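Local coordinates for muconolactone isomerase-like protein (Thermus thermophilus, PDB 1VDH), which catalyses the hydrogen peroxide-dependent oxidative decarboxylation of iron-coproporphyrin III to heme b, the last step of coproporphyrin-dependent heme synthesis, at residues His172-Thr175 against Gly176-Tyr179; Tyr215-Arg218 against Phe219-Val222; Ala162-Arg165 against Ala166-Lys170; Pro123-Pro126 against Tyr127-Pro130. All coordinates share one frame; numbering follows the deposited sequence.

Interaction 1: residues His172-Thr175 against Gly176-Tyr179; sequences HGET and GRKY
The side chains of Glu174 and Arg177 run alongside each other in the same direction, yet their charged ends do not join. Arg177 has its CG anti to the backbone N (chi1 176°) and its chain bends further out at chi3, which lays the guanidinium back over the preceding turn, with Glu174 CG 3.3 Å from Arg177 NH2. The carboxylate and guanidinium planes stand 65° apart, and Glu174 OE1 stays 4.8 Å from Arg177 NH2, so any attraction acts at a distance. All this happens where helix 162-177 runs out, in the chlorite dismutase domain, a member of the dimeric alpha-beta barrel superfamily; one turn back on the same helix is His172, the predicted axial ligand of the coproheme iron. Gly176 N bonds to His172 O at 3.1 Å, and Arg177 N bonds to Glu174 O at 3.1 Å, from above that carbonyl's plane. Lys178 curls back through bends at chi3 and chi4, and its NZ meets Thr175 O at 3.2 Å, in the carbonyl plane and on a lone pair. The same NZ forms a salt bridge with Glu216. Thr175 O also lies at the edge of the Tyr179 ring, 3.7 Å from CD1.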
loop_
_atom_site.group_PDB
_atom_site.type_symbol
_atom_site.label_atom_id
_atom_site.label_comp_id
_atom_site.label_asym_id
_atom_site.label_seq_id
_atom_site.Cartn_x
_atom_site.Cartn_y
_atom_site.Cartn_z
ATOM N N HIS A 172 32.765 1.667 -2.744
ATOM C CA HIS A 172 31.725 0.738 -3.173
ATOM C C HIS A 172 32.301 -0.184 -4.248
ATOM O O HIS A 172 32.162 -1.411 -4.170
ATOM C CB HIS A 172 30.534 1.523 -3.733
ATOM C CG HIS A 172 29.348 0.674 -4.068
ATOM N ND1 HIS A 172 28.581 0.053 -3.105
ATOM C CD2 HIS A 172 28.790 0.353 -5.259
ATOM C CE1 HIS A 172 27.599 -0.611 -3.688
ATOM N NE2 HIS A 172 27.703 -0.447 -4.994
ATOM N N GLY A 173 32.962 0.418 -5.237
ATOM C CA GLY A 173 33.573 -0.344 -6.313
ATOM C C GLY A 173 34.628 -1.304 -5.794
ATOM O O GLY A 173 34.765 -2.420 -6.299
ATOM N N GLU A 174 35.367 -0.872 -4.777
ATOM C CA GLU A 174 36.409 -1.694 -4.164
ATOM C C GLU A 174 35.803 -2.919 -3.489
ATOM O O GLU A 174 36.264 -4.045 -3.695
ATOM C CB GLU A 174 37.188 -0.883 -3.128
ATOM C CG GLU A 174 38.076 0.203 -3.722
ATOM C CD GLU A 174 38.714 1.096 -2.668
ATOM O OE1 GLU A 174 39.384 2.077 -3.056
ATOM O OE2 GLU A 174 38.548 0.824 -1.457
ATOM N N THR A 175 34.763 -2.692 -2.688
ATOM C CA THR A 175 34.083 -3.770 -1.979
ATOM C C THR A 175 33.572 -4.838 -2.941
ATOM O O THR A 175 33.697 -6.035 -2.669
ATOM C CB THR A 175 32.898 -3.228 -1.144
ATOM O OG1 THR A 175 33.400 -2.368 -0.116
ATOM C CG2 THR A 175 32.115 -4.369 -0.503
ATOM N N GLY A 176 33.042 -4.395 -4.079
ATOM C CA GLY A 176 32.510 -5.311 -5.071
ATOM C C GLY A 176 33.528 -5.975 -5.985
ATOM O O GLY A 176 33.176 -6.885 -6.740
ATOM N N ARG A 177 34.783 -5.539 -5.917
ATOM C CA ARG A 177 35.831 -6.106 -6.760
ATOM C C ARG A 177 36.107 -7.571 -6.443
ATOM O O ARG A 177 36.379 -8.361 -7.348
ATOM C CB ARG A 177 37.118 -5.272 -6.664
ATOM C CG ARG A 177 38.310 -5.839 -7.438
ATOM C CD ARG A 177 39.327 -4.755 -7.821
ATOM N NE ARG A 177 39.797 -3.970 -6.678
ATOM C CZ ARG A 177 39.405 -2.727 -6.410
ATOM N NH1 ARG A 177 38.531 -2.115 -7.202
ATOM N NH2 ARG A 177 39.884 -2.090 -5.348
ATOM N N LYS A 178 36.007 -7.944 -5.168
ATOM C CA LYS A 178 36.249 -9.331 -4.778
ATOM C C LYS A 178 35.152 -10.257 -5.300
ATOM O O LYS A 178 35.317 -11.476 -5.305
ATOM C CB LYS A 178 36.378 -9.471 -3.253
ATOM C CG LYS A 178 35.076 -9.297 -2.482
ATOM C CD LYS A 178 35.245 -9.627 -0.998
ATOM C CE LYS A 178 36.087 -8.582 -0.284
ATOM N NZ LYS A 178 35.434 -7.242 -0.311
ATOM N N TYR A 179 34.034 -9.675 -5.735
ATOM C CA TYR A 179 32.918 -10.456 -6.263
ATOM C C TYR A 179 32.888 -10.530 -7.787
ATOM O O TYR A 179 32.065 -11.256 -8.345
ATOM C CB TYR A 179 31.576 -9.911 -5.753
ATOM C CG TYR A 179 31.365 -10.097 -4.268
ATOM C CD1 TYR A 179 31.649 -9.071 -3.373
ATOM C CD2 TYR A 179 30.914 -11.313 -3.758
ATOM C CE1 TYR A 179 31.494 -9.252 -1.994
ATOM C CE2 TYR A 179 30.756 -11.508 -2.386
ATOM C CZ TYR A 179 31.049 -10.477 -1.513
ATOM O OH TYR A 179 30.914 -10.681 -0.162
#

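Interaction 2: residues Tyr215-Arg218 against Phe219-Val222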
loop_
_atom_site.group_PDB
_atom_site.type_symbol
_atom_site.label_atom_id
_atom_site.label_comp_id
_atom_site.label_asym_id
_atom_site.label_seq_id
_atom_site.Cartn_x
_atom_site.Cartn_y
_atom_site.Cartn_z
ATOM N N TYR A 215 24.694 -7.937 1.121
ATOM C CA TYR A 215 24.873 -7.761 2.564
ATOM C C TYR A 215 26.193 -7.045 2.871
ATOM O O TYR A 215 26.211 -6.082 3.634
ATOM C CB TYR A 215 24.824 -9.110 3.283
ATOM C CG TYR A 215 24.755 -9.020 4.800
ATOM C CD1 TYR A 215 24.076 -7.973 5.435
ATOM C CD2 TYR A 215 25.339 -10.004 5.596
ATOM C CE1 TYR A 215 23.979 -7.909 6.828
ATOM C CE2 TYR A 215 25.246 -9.952 6.992
ATOM C CZ TYR A 215 24.567 -8.902 7.599
ATOM O OH TYR A 215 24.487 -8.849 8.974
ATOM N N GLU A 216 27.292 -7.504 2.274
ATOM C CA GLU A 216 28.579 -6.855 2.521
ATOM C C GLU A 216 28.568 -5.391 2.085
ATOM O O GLU A 216 29.038 -4.522 2.820
ATOM C CB GLU A 216 29.736 -7.602 1.852
ATOM C CG GLU A 216 31.088 -6.959 2.161
ATOM C CD GLU A 216 32.288 -7.762 1.688
ATOM O OE1 GLU A 216 33.409 -7.219 1.729
ATOM O OE2 GLU A 216 32.129 -8.933 1.300
ATOM N N MET A 217 27.976 -5.111 0.926
ATOM C CA MET A 217 27.902 -3.738 0.422
ATOM C C MET A 217 27.107 -2.782 1.298
ATOM O O MET A 217 27.358 -1.577 1.281
ATOM C CB MET A 217 27.321 -3.699 -0.992
ATOM C CG MET A 217 28.284 -4.141 -2.063
ATOM S SD MET A 217 27.554 -3.935 -3.689
ATOM C CE MET A 217 29.040 -3.909 -4.696
ATOM N N ARG A 218 26.150 -3.311 2.059
ATOM C CA ARG A 218 25.335 -2.462 2.923
ATOM C C ARG A 218 26.164 -1.812 4.033
ATOM O O ARG A 218 25.740 -0.821 4.622
ATOM C CB ARG A 218 24.140 -3.237 3.491
ATOM C CG ARG A 218 22.975 -2.331 3.912
ATOM C CD ARG A 218 21.633 -3.016 3.732
ATOM N NE ARG A 218 21.371 -3.319 2.326
ATOM C CZ ARG A 218 20.252 -3.870 1.867
ATOM N NH1 ARG A 218 19.260 -4.182 2.700
ATOM N NH2 ARG A 218 20.131 -4.127 0.571
ATOM N N PHE A 219 27.365 -2.340 4.278
ATOM C CA PHE A 219 28.254 -1.768 5.288
ATOM C C PHE A 219 29.124 -0.626 4.735
ATOM O O PHE A 219 29.793 0.071 5.497
ATOM C CB PHE A 219 29.111 -2.853 5.949
ATOM C CG PHE A 219 28.312 -3.824 6.776
ATOM C CD1 PHE A 219 27.837 -5.003 6.219
ATOM C CD2 PHE A 219 28.004 -3.539 8.105
ATOM C CE1 PHE A 219 27.059 -5.895 6.974
ATOM C CE2 PHE A 219 27.229 -4.418 8.868
ATOM C CZ PHE A 219 26.755 -5.601 8.296
ATOM N N ASP A 220 29.128 -0.447 3.415
ATOM C CA ASP A 220 29.877 0.656 2.796
ATOM C C ASP A 220 29.041 1.896 3.106
ATOM O O ASP A 220 27.812 1.830 3.054
ATOM C CB ASP A 220 29.970 0.489 1.272
ATOM C CG ASP A 220 30.816 -0.707 0.854
ATOM O OD1 ASP A 220 31.717 -1.110 1.617
ATOM O OD2 ASP A 220 30.578 -1.241 -0.255
ATOM N N GLU A 221 29.687 3.017 3.419
ATOM C CA GLU A 221 28.943 4.231 3.753
ATOM C C GLU A 221 27.923 4.647 2.694
ATOM O O GLU A 221 26.807 5.054 3.029
ATOM C CB GLU A 221 29.887 5.397 4.068
ATOM C CG GLU A 221 29.149 6.643 4.572
ATOM C CD GLU A 221 30.072 7.729 5.111
ATOM O OE1 GLU A 221 31.279 7.471 5.307
ATOM O OE2 GLU A 221 29.580 8.849 5.349
ATOM N N VAL A 222 28.290 4.506 1.421
ATOM C CA VAL A 222 27.393 4.874 0.331
ATOM C C VAL A 222 26.049 4.148 0.426
ATOM O O VAL A 222 24.999 4.756 0.223
ATOM C CB VAL A 222 28.047 4.638 -1.056
ATOM C CG1 VAL A 222 28.355 3.158 -1.272
ATOM C CG2 VAL A 222 27.143 5.176 -2.157
HETATM O O HOH W 1 31.486 -3.296 3.171
#
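A type I beta turn from Met217 to Asp220 links helix 207-217 to helix 221-226, on the side of the barrel domain where His172, the predicted axial iron ligand, packs against Met217. Asp220 N closes the turn on Met217 O at 3.0 Å, and Phe219 N reaches Glu216 O at 3.1 Å; both donors stand above the planes of their carbonyls. The aromatic pair is T-shaped: Phe219 presents its edge to the face of Tyr215, with centroids 5.3 Å apart and planes at 62°. Phe219 CE1 does the touching, toward the rim of the tyrosine ring and 3.7 Å from Tyr215 CE1. With Tyr215 CG anti to its own N (chi1 -170°), that ring swings forward to receive the phenyl edge, while Phe219 CD1 lies 3.2 Å from Tyr215 O. Tyr158 of the second subunit also meets the Phe219 ring, and Glu197 of that subunit pairs with Arg218, placing the turn at a subunit interface. Replacing Phe219 by an alanine would probably leave the Tyr215 face without its aromatic partner and open a gap beside Tyr158 of the second subunit. Asp220 OD1 is hydrogen-bonded to Thr175 OG1 and also to a water that donates to Asp220 OD1 at 2.7 Å and to Glu216 O at 2.8 Å.

Interaction 3: residues Ala162-Arg165 against Ala166-Lys170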
loop_
_atom_site.group_PDB
_atom_site.type_symbol
_atom_site.label_atom_id
_atom_site.label_comp_id
_atom_site.label_asym_id
_atom_site.label_seq_id
_atom_site.Cartn_x
_atom_site.Cartn_y
_atom_site.Cartn_z
ATOM N N ALA A 162 30.603 16.735 -5.479
ATOM C CA ALA A 162 30.980 15.650 -6.381
ATOM C C ALA A 162 32.175 14.864 -5.842
ATOM O O ALA A 162 32.243 13.643 -5.990
ATOM C CB ALA A 162 31.289 16.196 -7.770
ATOM N N LYS A 163 33.086 15.568 -5.176
ATOM C CA LYS A 163 34.281 14.949 -4.610
ATOM C C LYS A 163 33.943 13.887 -3.559
ATOM O O LYS A 163 34.571 12.831 -3.517
ATOM C CB LYS A 163 35.200 16.018 -4.011
ATOM C CG LYS A 163 36.560 15.492 -3.578
ATOM C CD LYS A 163 37.415 16.596 -2.968
ATOM C CE LYS A 163 38.790 16.075 -2.562
ATOM N NZ LYS A 163 39.591 15.620 -3.736
ATOM N N GLU A 164 32.963 14.173 -2.704
ATOM C CA GLU A 164 32.557 13.220 -1.674
ATOM C C GLU A 164 31.827 12.033 -2.297
ATOM O O GLU A 164 32.037 10.885 -1.896
ATOM C CB GLU A 164 31.687 13.895 -0.608
ATOM C CG GLU A 164 31.137 12.944 0.471
ATOM C CD GLU A 164 32.221 12.258 1.312
ATOM O OE1 GLU A 164 33.363 12.761 1.373
ATOM O OE2 GLU A 164 31.920 11.211 1.930
ATOM N N ARG A 165 30.978 12.302 -3.283
ATOM C CA ARG A 165 30.258 11.226 -3.958
ATOM C C ARG A 165 31.250 10.286 -4.642
ATOM O O ARG A 165 31.069 9.066 -4.632
ATOM C CB ARG A 165 29.254 11.789 -4.967
ATOM C CG ARG A 165 27.976 12.309 -4.310
ATOM C CD ARG A 165 26.953 12.771 -5.332
ATOM N NE ARG A 165 27.031 14.208 -5.587
ATOM C CZ ARG A 165 27.388 14.742 -6.748
ATOM N NH1 ARG A 165 27.708 13.960 -7.770
ATOM N NH2 ARG A 165 27.412 16.057 -6.892
ATOM N N ALA A 166 32.320 10.859 -5.189
ATOM C CA ALA A 166 33.355 10.077 -5.857
ATOM C C ALA A 166 34.064 9.144 -4.874
ATOM O O ALA A 166 34.293 7.976 -5.182
ATOM C CB ALA A 166 34.367 11.002 -6.533
ATOM N N SER A 167 34.417 9.655 -3.695
ATOM C CA SER A 167 35.101 8.825 -2.704
ATOM C C SER A 167 34.183 7.717 -2.184
ATOM O O SER A 167 34.637 6.602 -1.918
ATOM C CB SER A 167 35.645 9.668 -1.545
ATOM O OG SER A 167 34.603 10.320 -0.845
ATOM N N LEU A 168 32.891 8.022 -2.077
ATOM C CA LEU A 168 31.905 7.053 -1.606
ATOM C C LEU A 168 31.716 5.925 -2.621
ATOM O O LEU A 168 31.606 4.755 -2.244
ATOM C CB LEU A 168 30.573 7.754 -1.314
ATOM C CG LEU A 168 30.573 8.644 -0.065
ATOM C CD1 LEU A 168 29.319 9.495 -0.008
ATOM C CD2 LEU A 168 30.700 7.777 1.177
ATOM N N MET A 169 31.710 6.275 -3.906
ATOM C CA MET A 169 31.553 5.288 -4.975
ATOM C C MET A 169 32.813 4.447 -5.166
ATOM O O MET A 169 32.736 3.276 -5.548
ATOM C CB MET A 169 31.177 5.966 -6.298
ATOM C CG MET A 169 29.775 6.563 -6.320
ATOM S SD MET A 169 28.479 5.359 -5.923
ATOM C CE MET A 169 28.608 4.237 -7.350
ATOM N N LYS A 170 33.973 5.042 -4.897
ATOM C CA LYS A 170 35.236 4.326 -5.042
ATOM C C LYS A 170 35.285 3.152 -4.061
ATOM O O LYS A 170 35.630 2.032 -4.441
ATOM C CB LYS A 170 36.429 5.267 -4.831
ATOM C CG LYS A 170 37.767 4.648 -5.219
ATOM C CD LYS A 170 38.896 5.668 -5.207
ATOM C CE LYS A 170 40.209 5.031 -5.657
ATOM N NZ LYS A 170 41.317 6.026 -5.749
#
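This is a contact between successive turns at the start of helix 162-177, held by backbone bonds and by the Ser167 hydroxyl, which folds back onto one of their acceptors. Ala166 N bonds to Ala162 O at 2.9 Å, and the same i to i+4 pattern continues through Met169 N and Arg165 O. Glu164 O takes two donors from the same face of its plane, Leu168 N at 3.0 Å and the hydroxyl Ser167 OG at 2.8 Å. Ser167 can do this because chi1 of 62° sets OG between its backbone N and carbonyl carbon. Glu164 bends at chi2 and crosses Leu168, bringing OE2 to 3.5 Å from Leu168 CG; OE2 also forms a salt bridge with Arg3 of the second subunit. A glutamine in place of Glu164 would probably leave that arginine without its charged mate and weaken the tie between the subunits. The Arg165 guanidinium lies with one face over Ala162 CA, 3.6 Å from the plane, and its NH1 bonds to Gln117. Leu168 and Met169 pack on helix 221-226. The serine bonded to a carbonyl one turn back is a familiar alpha-helical feature, here on the helix that carries the predicted iron ligand, His172.

Interaction 4: residues Pro123-Pro126 against Tyr127-Pro130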
loop_
_atom_site.group_PDB
_atom_site.type_symbol
_atom_site.label_atom_id
_atom_site.label_comp_id
_atom_site.label_asym_id
_atom_site.label_seq_id
_atom_site.Cartn_x
_atom_site.Cartn_y
_atom_site.Cartn_z
ATOM N N PRO A 123 33.884 7.273 -23.667
ATOM C CA PRO A 123 32.914 6.412 -24.353
ATOM C C PRO A 123 33.543 5.429 -25.339
ATOM O O PRO A 123 32.885 4.497 -25.802
ATOM C CB PRO A 123 32.003 7.421 -25.056
ATOM C CG PRO A 123 32.924 8.559 -25.347
ATOM C CD PRO A 123 33.706 8.682 -24.064
ATOM N N GLU A 124 34.827 5.631 -25.622
ATOM C CA GLU A 124 35.561 4.783 -26.551
ATOM C C GLU A 124 36.440 3.751 -25.855
ATOM O O GLU A 124 37.026 2.888 -26.510
ATOM C CB GLU A 124 36.405 5.650 -27.488
ATOM C CG GLU A 124 36.124 5.421 -28.962
ATOM C CD GLU A 124 34.648 5.524 -29.303
ATOM O OE1 GLU A 124 34.085 4.526 -29.795
ATOM O OE2 GLU A 124 34.051 6.597 -29.080
ATOM N N SER A 125 36.546 3.844 -24.531
ATOM C CA SER A 125 37.351 2.893 -23.770
ATOM C C SER A 125 36.793 1.485 -23.935
ATOM O O SER A 125 35.580 1.283 -23.913
ATOM C CB SER A 125 37.375 3.268 -22.285
ATOM O OG SER A 125 37.930 2.224 -21.496
ATOM N N PRO A 126 37.678 0.490 -24.130
ATOM C CA PRO A 126 37.260 -0.905 -24.298
ATOM C C PRO A 126 36.640 -1.489 -23.027
ATOM O O PRO A 126 36.082 -2.585 -23.045
ATOM C CB PRO A 126 38.568 -1.610 -24.667
ATOM C CG PRO A 126 39.605 -0.791 -23.966
ATOM C CD PRO A 126 39.142 0.618 -24.244
ATOM N N TYR A 127 36.740 -0.754 -21.924
ATOM C CA TYR A 127 36.177 -1.213 -20.658
ATOM C C TYR A 127 34.950 -0.388 -20.276
ATOM O O TYR A 127 34.392 -0.544 -19.189
ATOM C CB TYR A 127 37.242 -1.167 -19.563
ATOM C CG TYR A 127 38.487 -1.939 -19.936
ATOM C CD1 TYR A 127 39.731 -1.316 -19.982
ATOM C CD2 TYR A 127 38.407 -3.282 -20.310
ATOM C CE1 TYR A 127 40.866 -2.006 -20.403
ATOM C CE2 TYR A 127 39.535 -3.983 -20.731
ATOM C CZ TYR A 127 40.758 -3.338 -20.776
ATOM O OH TYR A 127 41.868 -4.028 -21.205
ATOM N N VAL A 128 34.530 0.476 -21.196
ATOM C CA VAL A 128 33.365 1.333 -20.997
ATOM C C VAL A 128 32.316 1.021 -22.061
ATOM O O VAL A 128 31.187 0.628 -21.748
ATOM C CB VAL A 128 33.752 2.837 -21.083
ATOM C CG1 VAL A 128 32.504 3.711 -21.153
ATOM C CG2 VAL A 128 34.598 3.233 -19.877
ATOM N N LYS A 129 32.715 1.155 -23.321
ATOM C CA LYS A 129 31.822 0.915 -24.447
ATOM C C LYS A 129 31.063 -0.418 -24.411
ATOM O O LYS A 129 29.845 -0.436 -24.591
ATOM C CB LYS A 129 32.589 1.075 -25.762
ATOM C CG LYS A 129 31.712 1.179 -26.996
ATOM C CD LYS A 129 32.530 1.664 -28.186
ATOM C CE LYS A 129 31.653 1.935 -29.396
ATOM N NZ LYS A 129 32.456 2.435 -30.550
ATOM N N PRO A 130 31.755 -1.547 -24.152
ATOM C CA PRO A 130 31.048 -2.833 -24.113
ATOM C C PRO A 130 29.944 -2.905 -23.054
ATOM O O PRO A 130 28.966 -3.637 -23.219
ATOM C CB PRO A 130 32.166 -3.831 -23.809
ATOM C CG PRO A 130 33.369 -3.189 -24.425
ATOM C CD PRO A 130 33.205 -1.752 -23.985
#
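Lys129 leaves its backbone with CG anti to N (chi1 -166°) and stays extended to its end, while Glu124 bends at chi2 (52°), and the two side chains run alongside each other to a salt bridge. They flank an ST turn at Ser125 in the surface loop between strands 102-116 and 141-152; Arg131, which follows Pro130, is predicted to bind coproheme. Lys129 NZ meets Glu124 OE1 at 2.8 Å, nearly in line with the C-O bond, and on the way the lysine chain passes Pro123 O, which lies 3.4 Å from Lys129 CB. Ser125 grips the turn with two oxygens. Its carbonyl accepts both Lys129 N, at 2.9 Å and almost end-on, and Val128 N, at 3.0 Å and above the carbonyl plane; its hydroxyl OG receives Tyr127 N at 3.2 Å, a nearly straight bond. Ser125 CB also packs on Val128 CG2 at 3.7 Å, and Val128 and Pro123 both rest on Leu12 of strand 10-24, which seats the loop against the barrel sheet. Further round, Pro126 CG sits over one face of the Tyr127 ring in a CH-pi contact, 15° off the ring normal, with Pro126 CG 4.1 Å from the centroid of the Tyr127 ring and displaced toward its rim.

How the interactions relate
Interactions 1 and 3 lie on the same helix, 162-177, at its end and its start, and interaction 2 packs against both. Its turn is the buried one of the four: Glu216 takes the Tyr179 hydroxyl, Val222 touches His172, and Val222 and Glu221 lie against Leu168. Interaction 3 is partly buried and, like interaction 2, reaches the second subunit, and in both a charged side chain pairs with one of the second subunit. Interaction 1 is a surface contact, three of whose side chains, Thr175, Lys178 and Tyr179, find polar partners in interaction 2. Interaction 4 stands apart, about 12 Å from interaction 1 at the nearest atoms, exposed and without helix or strand, relying on prolines, a salt bridge and a serine.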